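Local structure of nourseothricin acetyltransferase (Streptomyces noursei, 5C82) at residues 88-100 against 108-122. The protein probably acetylates the antibiotic nourseothricin as a GNAT-family acyltransferase, and so would confer resistance to it. The protein carries 1 engineered substitution. Sequence-based numbering, arbitrary orientation.
Sequences DGDLAGFVVVSYS and VEDIEVAPEHRGHGV
Phe94 and Glu112 face each other as a hydrogen-bonded pair of an antiparallel hairpin, Phe94 N reaching Glu112 O at 3.0 Å and Glu112 N returning to Phe94 O, and their side chains run alongside on the same face of the sheet. Phe94 takes the crowded first torsion, chi1 68°, which stands its ring beside the Glu112 side chain. The far rim does the touching: CE1 rests on Glu112 CB, while CE2 presents a ring edge to Asp110 OD2 at 3.4 Å, the carboxylate turned 76° from the ring plane. Such a placement sets the electropositive rim of the ring toward an acidic oxygen.

On the reverse face Val95 sends CG2, anti to its own N, between Val108 CG1 (3.6 Å) and Ile111 CB. At the next position along the strand a classic bulge sets two residues, Glu109 and Asp110, against Val96 alone; Val96 N still bonds Asp110 O at 2.8 Å, whereas the two amides directed at Val96 O make weak bonds.

In the loop after strand 105-113, His117 turns one ring face to Ala92 CB, 3.8 Å from the ring centroid, a CH-pi contact; His117 ND1 is hydrogen-bonded to Tyr10 OH. Arg118 holds Val113 O through NE and NH2. Arg118 and Gly121, the N-cap of helix 122-137, fit the Q/R-x-x-G-x-G/A motif, consistent with the acetyl-CoA pyrophosphate-binding loop of GNAT enzymes; a tartrate near Val113 may mark a pocket.

The hairpin lies mid-sheet between strands 79-85 and 141-147; helix 122-137 packs on Val95, Val97 and Val108, and helix 20-25 meets Phe94 through Ile23.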
ATOM      1  N   ASP A  88      33.315  16.999   1.914  1.00 42.57           N
ATOM      2  CA  ASP A  88      34.258  15.901   2.097  1.00 42.41           C
ATOM      3  C   ASP A  88      34.246  14.815   0.992  1.00 44.21           C
ATOM      4  O   ASP A  88      35.141  13.969   0.977  1.00 43.75           O
ATOM      5  CB  ASP A  88      34.005  15.266   3.480  1.00 45.28           C
ATOM      6  CG  ASP A  88      32.562  14.836   3.781  1.00 63.15           C
ATOM      7  OD1 ASP A  88      31.744  14.746   2.826  1.00 63.71           O
ATOM      8  OD2 ASP A  88      32.260  14.562   4.964  1.00 72.20           O
ATOM      9  N   GLY A  89      33.236  14.829   0.113  1.00 38.22           N
ATOM     10  CA  GLY A  89      33.055  13.828  -0.940  1.00 35.89           C
ATOM     11  C   GLY A  89      32.224  12.629  -0.497  1.00 36.07           C
ATOM     12  O   GLY A  89      32.009  11.690  -1.268  1.00 34.99           O
ATOM     13  N   ASP A  90      31.735  12.656   0.748  1.00 31.02           N
ATOM     14  CA  ASP A  90      30.912  11.583   1.303  1.00 30.13           C
ATOM     15  C   ASP A  90      29.442  11.822   1.021  1.00 30.13           C
ATOM     16  O   ASP A  90      28.977  12.973   0.981  1.00 29.20           O
ATOM     17  CB  ASP A  90      31.158  11.422   2.817  1.00 32.72           C
ATOM     18  CG  ASP A  90      32.559  10.908   3.172  1.00 52.38           C
ATOM     19  OD1 ASP A  90      33.002   9.899   2.559  1.00 54.42           O
ATOM     20  OD2 ASP A  90      33.200  11.499   4.073  1.00 58.62           O
ATOM     21  N   LEU A  91      28.708  10.725   0.833  1.00 23.46           N
ATOM     22  CA  LEU A  91      27.282  10.776   0.602  1.00 19.63           C
ATOM     23  C   LEU A  91      26.573  11.197   1.882  1.00 23.58           C
ATOM     24  O   LEU A  91      26.747  10.575   2.922  1.00 24.88           O
ATOM     25  CB  LEU A  91      26.776   9.444   0.080  1.00 17.70           C
ATOM     26  CG  LEU A  91      25.318   9.424  -0.382  1.00 18.44           C
ATOM     27  CD1 LEU A  91      25.089  10.335  -1.578  1.00 16.45           C
ATOM     28  CD2 LEU A  91      24.904   8.046  -0.695  1.00 18.83           C
ATOM     29  N   ALA A  92      25.847  12.308   1.818  1.00 19.62           N
ATOM     30  CA  ALA A  92      25.133  12.854   2.967  1.00 18.92           C
ATOM     31  C   ALA A  92      23.734  12.275   2.991  1.00 23.73           C
ATOM     32  O   ALA A  92      23.126  12.166   4.070  1.00 23.24           O
ATOM     33  CB  ALA A  92      25.069  14.372   2.879  1.00 19.38           C
ATOM     34  N   GLY A  93      23.232  11.909   1.809  1.00 19.58           N
ATOM     35  CA  GLY A  93      21.886  11.381   1.706  1.00 19.42           C
ATOM     36  C   GLY A  93      21.406  11.123   0.304  1.00 24.26           C
ATOM     37  O   GLY A  93      22.044  11.544  -0.663  1.00 24.19           O
ATOM     38  N   PHE A  94      20.278  10.393   0.201  1.00 19.55           N
ATOM     39  CA  PHE A  94      19.647  10.071  -1.080  1.00 18.98           C
ATOM     40  C   PHE A  94      18.142   9.954  -0.941  1.00 22.77           C
ATOM     41  O   PHE A  94      17.626   9.746   0.158  1.00 24.32           O
ATOM     42  CB  PHE A  94      20.252   8.777  -1.707  1.00 20.37           C
ATOM     43  CG  PHE A  94      19.948   7.506  -0.944  1.00 20.85           C
ATOM     44  CD1 PHE A  94      20.781   7.079   0.085  1.00 22.08           C
ATOM     45  CD2 PHE A  94      18.824   6.741  -1.252  1.00 22.80           C
ATOM     46  CE1 PHE A  94      20.486   5.922   0.809  1.00 24.00           C
ATOM     47  CE2 PHE A  94      18.521   5.585  -0.519  1.00 25.47           C
ATOM     48  CZ  PHE A  94      19.355   5.181   0.506  1.00 23.24           C
ATOM     49  N   VAL A  95      17.445  10.032  -2.056  1.00 18.82           N
ATOM     50  CA  VAL A  95      15.984   9.842  -2.120  1.00 18.28           C
ATOM     51  C   VAL A  95      15.691   9.081  -3.419  1.00 21.13           C
ATOM     52  O   VAL A  95      16.231   9.415  -4.482  1.00 19.56           O
ATOM     53  CB  VAL A  95      15.144  11.161  -1.965  1.00 21.51           C
ATOM     54  CG1 VAL A  95      15.356  12.131  -3.127  1.00 20.43           C
ATOM     55  CG2 VAL A  95      13.657  10.859  -1.786  1.00 21.38           C
ATOM     56  N   VAL A  96      14.892   8.031  -3.313  1.00 18.40           N
ATOM     57  CA  VAL A  96      14.491   7.229  -4.458  1.00 17.52           C
ATOM     58  C   VAL A  96      13.014   7.525  -4.615  1.00 21.85           C
ATOM     59  O   VAL A  96      12.256   7.443  -3.638  1.00 20.77           O
ATOM     60  CB  VAL A  96      14.779   5.700  -4.285  1.00 19.93           C
ATOM     61  CG1 VAL A  96      14.417   4.917  -5.554  1.00 18.98           C
ATOM     62  CG2 VAL A  96      16.231   5.441  -3.883  1.00 19.34           C
ATOM     63  N   VAL A  97      12.618   7.895  -5.832  1.00 18.44           N
ATOM     64  CA  VAL A  97      11.242   8.215  -6.183  1.00 18.04           C
ATOM     65  C   VAL A  97      10.780   7.370  -7.350  1.00 27.06           C
ATOM     66  O   VAL A  97      11.585   6.961  -8.198  1.00 27.61           O
ATOM     67  CB  VAL A  97      10.968   9.738  -6.386  1.00 21.20           C
ATOM     68  CG1 VAL A  97      11.384  10.550  -5.158  1.00 20.18           C
ATOM     69  CG2 VAL A  97      11.612  10.299  -7.664  1.00 20.92           C
ATOM     70  N   SER A  98       9.476   7.096  -7.378  1.00 25.19           N
ATOM     71  CA  SER A  98       8.818   6.336  -8.429  1.00 25.26           C
ATOM     72  C   SER A  98       7.479   7.034  -8.708  1.00 29.58           C
ATOM     73  O   SER A  98       6.795   7.435  -7.770  1.00 28.90           O
ATOM     74  CB  SER A  98       8.599   4.899  -7.970  1.00 28.54           C
ATOM     75  OG  SER A  98       7.646   4.243  -8.784  1.00 41.92           O
ATOM     76  N   TYR A  99       7.112   7.181  -9.985  1.00 26.02           N
ATOM     77  CA  TYR A  99       5.865   7.840 -10.361  1.00 25.35           C
ATOM     78  C   TYR A  99       4.845   6.857 -10.937  1.00 32.54           C
ATOM     79  O   TYR A  99       5.195   6.024 -11.778  1.00 32.78           O
ATOM     80  CB  TYR A  99       6.124   8.965 -11.366  1.00 24.34           C
ATOM     81  CG  TYR A  99       4.861   9.714 -11.735  1.00 24.23           C
ATOM     82  CD1 TYR A  99       4.200  10.507 -10.799  1.00 24.45           C
ATOM     83  CD2 TYR A  99       4.314   9.616 -13.013  1.00 24.46           C
ATOM     84  CE1 TYR A  99       3.026  11.177 -11.124  1.00 22.89           C
ATOM     85  CE2 TYR A  99       3.146  10.291 -13.352  1.00 24.61           C
ATOM     86  CZ  TYR A  99       2.515  11.085 -12.406  1.00 27.31           C
ATOM     87  OH  TYR A  99       1.351  11.739 -12.708  1.00 25.10           O
ATOM     88  N   SER A 100       3.578   6.998 -10.521  1.00 28.88           N
ATOM     89  CA  SER A 100       2.465   6.192 -11.024  1.00 28.31           C
ATOM     90  C   SER A 100       1.398   7.151 -11.556  1.00 31.21           C
ATOM     91  O   SER A 100       0.823   7.941 -10.789  1.00 32.10           O
ATOM     92  CB  SER A 100       1.916   5.290  -9.919  1.00 33.34           C
ATOM     93  OG  SER A 100       0.624   4.797 -10.237  1.00 45.89           O
ATOM     94  N   VAL A 108       7.705   8.125  -2.617  1.00 20.05           N
ATOM     95  CA  VAL A 108       9.061   8.306  -2.102  1.00 20.63           C
ATOM     96  C   VAL A 108       9.387   6.904  -1.594  1.00 27.25           C
ATOM     97  O   VAL A 108       8.907   6.513  -0.525  1.00 30.52           O
ATOM     98  CB  VAL A 108       9.140   9.399  -0.988  1.00 23.85           C
ATOM     99  CG1 VAL A 108      10.564   9.537  -0.461  1.00 23.38           C
ATOM    100  CG2 VAL A 108       8.611  10.750  -1.487  1.00 23.41           C
ATOM    101  N   GLU A 109      10.070   6.101  -2.420  1.00 23.49           N
ATOM    102  CA  GLU A 109      10.379   4.694  -2.091  1.00 23.01           C
ATOM    103  C   GLU A 109      11.301   4.577  -0.897  1.00 28.15           C
ATOM    104  O   GLU A 109      11.100   3.733  -0.025  1.00 28.30           O
ATOM    105  CB  GLU A 109      11.017   3.968  -3.283  1.00 23.89           C
ATOM    106  CG  GLU A 109      10.232   4.054  -4.575  1.00 31.89           C
ATOM    107  CD  GLU A 109       9.283   2.906  -4.847  1.00 59.16           C
ATOM    108  OE1 GLU A 109       8.636   2.416  -3.892  1.00 67.82           O
ATOM    109  OE2 GLU A 109       9.147   2.532  -6.034  1.00 49.06           O
ATOM    110  N   ASP A 110      12.303   5.446  -0.846  1.00 25.42           N
ATOM    111  CA  ASP A 110      13.310   5.432   0.190  1.00 24.65           C
ATOM    112  C   ASP A 110      13.880   6.813   0.298  1.00 25.87           C
ATOM    113  O   ASP A 110      14.025   7.476  -0.712  1.00 25.01           O
ATOM    114  CB  ASP A 110      14.419   4.432  -0.232  1.00 27.50           C
ATOM    115  CG  ASP A 110      15.263   3.834   0.889  1.00 44.28           C
ATOM    116  OD1 ASP A 110      14.867   3.961   2.072  1.00 47.69           O
ATOM    117  OD2 ASP A 110      16.316   3.239   0.583  1.00 49.89           O
ATOM    118  N   ILE A 111      14.193   7.257   1.512  1.00 22.97           N
ATOM    119  CA  ILE A 111      14.882   8.526   1.790  1.00 22.57           C
ATOM    120  C   ILE A 111      15.748   8.289   3.023  1.00 29.02           C
ATOM    121  O   ILE A 111      15.249   7.769   4.020  1.00 30.78           O
ATOM    122  CB  ILE A 111      13.971   9.791   1.868  1.00 25.19           C
ATOM    123  CG1 ILE A 111      14.822  11.078   2.128  1.00 24.80           C
ATOM    124  CG2 ILE A 111      12.797   9.616   2.876  1.00 25.78           C
ATOM    125  CD1 ILE A 111      14.085  12.433   2.024  1.00 28.35           C
ATOM    126  N   GLU A 112      17.046   8.572   2.926  1.00 25.53           N
ATOM    127  CA  GLU A 112      17.975   8.377   4.035  1.00 26.00           C
ATOM    128  C   GLU A 112      19.054   9.424   4.077  1.00 27.49           C
ATOM    129  O   GLU A 112      19.564   9.830   3.036  1.00 28.61           O
ATOM    130  CB  GLU A 112      18.557   6.955   4.043  1.00 28.52           C
ATOM    131  CG  GLU A 112      17.834   6.035   5.021  1.00 41.82           C
ATOM    132  CD  GLU A 112      17.585   4.627   4.524  1.00 76.44           C
ATOM    133  OE1 GLU A 112      18.557   3.953   4.106  1.00 74.14           O
ATOM    134  OE2 GLU A 112      16.420   4.176   4.608  1.00 80.09           O
ATOM    135  N   VAL A 113      19.347   9.914   5.282  1.00 21.00           N
ATOM    136  CA  VAL A 113      20.349  10.929   5.543  1.00 19.84           C
ATOM    137  C   VAL A 113      21.351  10.326   6.551  1.00 26.23           C
ATOM    138  O   VAL A 113      20.918   9.686   7.508  1.00 26.19           O
ATOM    139  CB  VAL A 113      19.690  12.263   6.024  1.00 22.67           C
ATOM    140  CG1 VAL A 113      20.730  13.333   6.399  1.00 21.94           C
ATOM    141  CG2 VAL A 113      18.737  12.812   4.973  1.00 22.26           C
ATOM    142  N   ALA A 114      22.682  10.487   6.308  1.00 24.96           N
ATOM    143  CA  ALA A 114      23.748   9.988   7.200  1.00 24.97           C
ATOM    144  C   ALA A 114      23.568  10.664   8.560  1.00 27.39           C
ATOM    145  O   ALA A 114      23.233  11.844   8.579  1.00 25.31           O
ATOM    146  CB  ALA A 114      25.123  10.275   6.621  1.00 25.72           C
ATOM    147  N   PRO A 115      23.661   9.906   9.683  1.00 28.02           N
ATOM    148  CA  PRO A 115      23.331  10.469  11.015  1.00 29.24           C
ATOM    149  C   PRO A 115      23.951  11.803  11.385  1.00 34.95           C
ATOM    150  O   PRO A 115      23.264  12.594  12.026  1.00 34.97           O
ATOM    151  CB  PRO A 115      23.755   9.371  12.006  1.00 30.97           C
ATOM    152  CG  PRO A 115      24.462   8.337  11.197  1.00 35.19           C
ATOM    153  CD  PRO A 115      23.996   8.472   9.789  1.00 30.49           C
ATOM    154  N   GLU A 116      25.202  12.064  10.952  1.00 34.25           N
ATOM    155  CA  GLU A 116      25.947  13.312  11.197  1.00 35.49           C
ATOM    156  C   GLU A 116      25.328  14.496  10.428  1.00 41.69           C
ATOM    157  O   GLU A 116      25.500  15.654  10.822  1.00 41.02           O
ATOM    158  CB  GLU A 116      27.422  13.173  10.752  1.00 37.11           C
ATOM    159  CG  GLU A 116      28.035  11.781  10.844  1.00 49.71           C
ATOM    160  CD  GLU A 116      27.844  10.899   9.623  1.00 67.38           C
ATOM    161  OE1 GLU A 116      28.363  11.253   8.540  1.00 69.86           O
ATOM    162  OE2 GLU A 116      27.200   9.834   9.760  1.00 54.26           O
ATOM    163  N   HIS A 117      24.658  14.196   9.296  1.00 39.00           N
ATOM    164  CA  HIS A 117      24.041  15.188   8.414  1.00 38.29           C
ATOM    165  C   HIS A 117      22.590  15.439   8.758  1.00 41.30           C
ATOM    166  O   HIS A 117      21.958  16.322   8.166  1.00 41.72           O
ATOM    167  CB  HIS A 117      24.230  14.774   6.948  1.00 38.83           C
ATOM    168  CG  HIS A 117      25.674  14.675   6.569  1.00 42.22           C
ATOM    169  ND1 HIS A 117      26.446  15.810   6.356  1.00 43.87           N
ATOM    170  CD2 HIS A 117      26.455  13.582   6.421  1.00 44.05           C
ATOM    171  CE1 HIS A 117      27.657  15.371   6.065  1.00 43.22           C
ATOM    172  NE2 HIS A 117      27.712  14.036   6.091  1.00 43.80           N
ATOM    173  N   ARG A 118      22.056  14.682   9.735  1.00 35.86           N
ATOM    174  CA  ARG A 118      20.670  14.855  10.164  1.00 35.31           C
ATOM    175  C   ARG A 118      20.458  16.204  10.872  1.00 39.61           C
ATOM    176  O   ARG A 118      21.279  16.616  11.696  1.00 38.76           O
ATOM    177  CB  ARG A 118      20.183  13.655  10.981  1.00 32.23           C
ATOM    178  CG  ARG A 118      19.878  12.477  10.069  1.00 33.12           C
ATOM    179  CD  ARG A 118      19.471  11.236  10.816  1.00 35.10           C
ATOM    180  NE  ARG A 118      19.949  10.065  10.093  1.00 37.37           N
ATOM    181  CZ  ARG A 118      19.921   8.820  10.548  1.00 45.69           C
ATOM    182  NH1 ARG A 118      19.396   8.551  11.740  1.00 25.83           N
ATOM    183  NH2 ARG A 118      20.416   7.832   9.817  1.00 32.40           N
ATOM    184  N   GLY A 119      19.403  16.902  10.469  1.00 36.97           N
ATOM    185  CA  GLY A 119      19.094  18.229  10.979  1.00 37.49           C
ATOM    186  C   GLY A 119      19.975  19.312  10.385  1.00 43.01           C
ATOM    187  O   GLY A 119      20.192  20.345  11.030  1.00 43.91           O
ATOM    188  N   HIS A 120      20.501  19.088   9.149  1.00 38.25           N
ATOM    189  CA  HIS A 120      21.311  20.075   8.420  1.00 38.01           C
ATOM    190  C   HIS A 120      20.630  20.550   7.122  1.00 36.90           C
ATOM    191  O   HIS A 120      21.275  21.207   6.301  1.00 36.07           O
ATOM    192  CB  HIS A 120      22.726  19.554   8.128  1.00 40.23           C
ATOM    193  CG  HIS A 120      23.668  19.686   9.281  1.00 45.15           C
ATOM    194  ND1 HIS A 120      24.214  18.573   9.894  1.00 47.58           N
ATOM    195  CD2 HIS A 120      24.129  20.798   9.905  1.00 48.03           C
ATOM    196  CE1 HIS A 120      24.985  19.038  10.863  1.00 47.70           C
ATOM    197  NE2 HIS A 120      24.963  20.371  10.910  1.00 48.12           N
ATOM    198  N   GLY A 121      19.357  20.189   6.941  1.00 30.01           N
ATOM    199  CA  GLY A 121      18.572  20.560   5.760  1.00 28.11           C
ATOM    200  C   GLY A 121      18.667  19.648   4.543  1.00 27.51           C
ATOM    201  O   GLY A 121      18.019  19.934   3.536  1.00 26.26           O
ATOM    202  N   VAL A 122      19.441  18.531   4.625  1.00 22.20           N
ATOM    203  CA  VAL A 122      19.657  17.546   3.538  1.00 20.79           C
ATOM    204  C   VAL A 122      18.333  16.865   3.159  1.00 24.20           C
ATOM    205  O   VAL A 122      18.012  16.785   1.972  1.00 22.91           O
ATOM    206  CB  VAL A 122      20.731  16.468   3.888  1.00 24.85           C
ATOM    207  CG1 VAL A 122      20.978  15.513   2.722  1.00 24.84           C
ATOM    208  CG2 VAL A 122      22.028  17.081   4.354  1.00 24.89           C
TER